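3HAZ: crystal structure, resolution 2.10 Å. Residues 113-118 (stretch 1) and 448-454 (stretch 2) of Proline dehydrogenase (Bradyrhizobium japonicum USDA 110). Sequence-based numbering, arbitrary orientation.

Stretch 1 113-118: STAFLV
Stretch 2 448-454: SHRDLLA

Residues 113-118 and 448-454 of the same chain, whose touching residues lie at least 332 positions apart in sequence, meet in a small, largely apolar contact that buries 347 Å² summed over both sides. Stretch 1 enters as helix through Ser 113, Thr 114 and Ala 115, and helix-like torsions (phi/psi near -50/-35 at Phe 116 and -66/-26 at Leu 117) carry it on to Val 118, at -109/-26. Two i-to-i-3 hydrogen bonds hold this tight turn, Leu 117 N to Thr 114 O at 3.1 Å and Val 118 N to Ala 115 O at 3.0 Å. Stretch 2 leaves an extended Ser 448 (-87/154), makes a 3-10 turn over His 449 (-54/-35), Arg 450 (-66/-11) and Asp 451 (-112/3), with Asp 451 N bonded to Ser 448 O at 3.0 Å and Leu 452 N to His 449 O at 3.1 Å, and then runs into helix (Leu 452 -70/-51, Leu 453 -52/-53). The nearest CA atoms are those of Leu 117 and His 449, 4.9 Å apart; Thr 114 meets Leu 453, whereas Phe 116 meets His 449, so between these pairs the order runs in reverse.

Ser 113 (chi1 p) and Ala 115 take no part in the contact. Between them, Thr 114 (chi1 m) sends its methyl to Leu 453, with CG2 3.8 Å from CD1, while its hydroxyl is satisfied elsewhere in the structure.

Phe 116 (chi1 t, chi2 76°) leaves the backbone sideways, but its ring end reaches His 449 (chi1 m, chi2 137°). CE2 of Phe 116 sits over one face of the imidazole, 3.9 Å from His 449 CE1; with ring centroids 5.2 Å apart and planes at 49°, the pair is oblique. A water ties the same residues together, its O donating to Phe 116 O at 2.9 Å and lying 2.9 Å from His 449 ND1 in a second hydrogen bond.

Leu 117 (m, t) is the centre of the interface, with 110 Å² covered by stretch 2. Its CD1 packs 3.6 Å from Leu 453 CG, and its CD2 lies 4.1 Å from Leu 452 CD2 and 3.9 Å from His 449 CB. Leu 452 (t, p) and Leu 453 (chi1 -93°, between wells; chi2 t) both point their CA-to-CB bonds toward stretch 1, as does His 449. Leu 117 O is 3.4 Å from His 449 C and 3.2 Å from Arg 450 N, yet the poor angle excludes a hydrogen bond. Arg 450 (p, t, m, chi4 173°) leads its side-chain end away.

Val 118 (chi1 m) makes no close contact, though stretch 2 still covers 19 Å² of it.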

# COMPACT_ATOMS: atom_id res chain seq x y z
N SER A 113 18.11 33.12 38.16
CA SER A 113 19.44 32.86 37.61
C SER A 113 19.63 33.53 36.25
O SER A 113 20.73 33.99 35.93
CB SER A 113 19.72 31.36 37.50
OG SER A 113 18.75 30.71 36.69
N THR A 114 18.57 33.58 35.45
CA THR A 114 18.65 34.23 34.14
C THR A 114 18.69 35.76 34.27
O THR A 114 19.46 36.43 33.57
CB THR A 114 17.51 33.79 33.18
OG1 THR A 114 17.37 32.36 33.21
CG2 THR A 114 17.82 34.23 31.77
N ALA A 115 17.85 36.31 35.15
CA ALA A 115 17.86 37.76 35.43
C ALA A 115 19.22 38.21 35.94
O ALA A 115 19.66 39.33 35.67
CB ALA A 115 16.78 38.12 36.47
N PHE A 116 19.87 37.34 36.70
CA PHE A 116 21.21 37.61 37.22
C PHE A 116 22.17 38.08 36.14
O PHE A 116 23.03 38.91 36.40
CB PHE A 116 21.79 36.36 37.89
CG PHE A 116 23.25 36.48 38.21
CD1 PHE A 116 23.68 37.23 39.30
CD2 PHE A 116 24.21 35.84 37.43
CE1 PHE A 116 25.03 37.34 39.61
CE2 PHE A 116 25.57 35.94 37.73
CZ PHE A 116 25.98 36.70 38.82
N LEU A 117 22.02 37.55 34.93
CA LEU A 117 22.93 37.88 33.83
C LEU A 117 22.83 39.33 33.38
O LEU A 117 23.80 39.88 32.84
CB LEU A 117 22.70 36.94 32.64
CG LEU A 117 22.94 35.45 32.87
CD1 LEU A 117 22.55 34.66 31.63
CD2 LEU A 117 24.39 35.18 33.25
N VAL A 118 21.68 39.97 33.58
CA VAL A 118 21.58 41.39 33.26
C VAL A 118 21.48 42.25 34.51
O VAL A 118 21.85 43.42 34.50
CB VAL A 118 20.40 41.71 32.32
CG1 VAL A 118 20.59 40.99 30.99
CG2 VAL A 118 19.06 41.35 32.97
N SER A 448 31.31 39.79 29.38
CA SER A 448 30.37 40.08 30.47
C SER A 448 29.16 39.14 30.48
O SER A 448 28.77 38.60 29.44
CB SER A 448 29.89 41.52 30.36
OG SER A 448 30.99 42.40 30.47
N HIS A 449 28.57 38.97 31.66
CA HIS A 449 27.36 38.16 31.81
C HIS A 449 26.23 38.60 30.87
O HIS A 449 25.45 37.77 30.40
CB HIS A 449 26.85 38.19 33.26
CG HIS A 449 27.74 37.49 34.24
ND1 HIS A 449 28.04 38.02 35.48
CD2 HIS A 449 28.41 36.31 34.16
CE1 HIS A 449 28.84 37.19 36.12
NE2 HIS A 449 29.08 36.15 35.35
N ARG A 450 26.11 39.90 30.63
CA ARG A 450 25.02 40.41 29.81
C ARG A 450 25.12 39.95 28.35
O ARG A 450 24.17 40.10 27.59
CB ARG A 450 24.95 41.94 29.89
CG ARG A 450 26.16 42.64 29.28
CD ARG A 450 26.22 44.09 29.73
NE ARG A 450 25.16 44.90 29.14
CZ ARG A 450 24.93 46.17 29.48
NH1 ARG A 450 25.68 46.75 30.41
NH2 ARG A 450 23.95 46.85 28.90
N ASP A 451 26.26 39.38 27.99
CA ASP A 451 26.47 38.89 26.62
C ASP A 451 26.57 37.37 26.54
O ASP A 451 26.80 36.81 25.47
CB ASP A 451 27.73 39.52 26.04
CG ASP A 451 27.64 41.03 26.00
OD1 ASP A 451 26.63 41.52 25.47
OD2 ASP A 451 28.55 41.71 26.50
N LEU A 452 26.39 36.70 27.67
CA LEU A 452 26.51 35.25 27.70
C LEU A 452 25.38 34.50 26.98
O LEU A 452 25.65 33.63 26.15
CB LEU A 452 26.61 34.76 29.14
CG LEU A 452 26.63 33.24 29.27
CD1 LEU A 452 27.81 32.65 28.51
CD2 LEU A 452 26.65 32.83 30.73
N LEU A 453 24.13 34.83 27.30
CA LEU A 453 22.98 34.10 26.75
C LEU A 453 23.00 33.98 25.23
O LEU A 453 22.87 32.89 24.69
CB LEU A 453 21.67 34.76 27.18
CG LEU A 453 20.91 34.32 28.43
CD1 LEU A 453 19.51 34.96 28.42
CD2 LEU A 453 20.81 32.81 28.54
N ALA A 454 23.15 35.11 24.55
CA ALA A 454 23.19 35.14 23.10
C ALA A 454 24.27 34.19 22.56
O ALA A 454 24.07 33.51 21.56
CB ALA A 454 23.43 36.56 22.60
O HOH W 1 25.80 39.68 36.44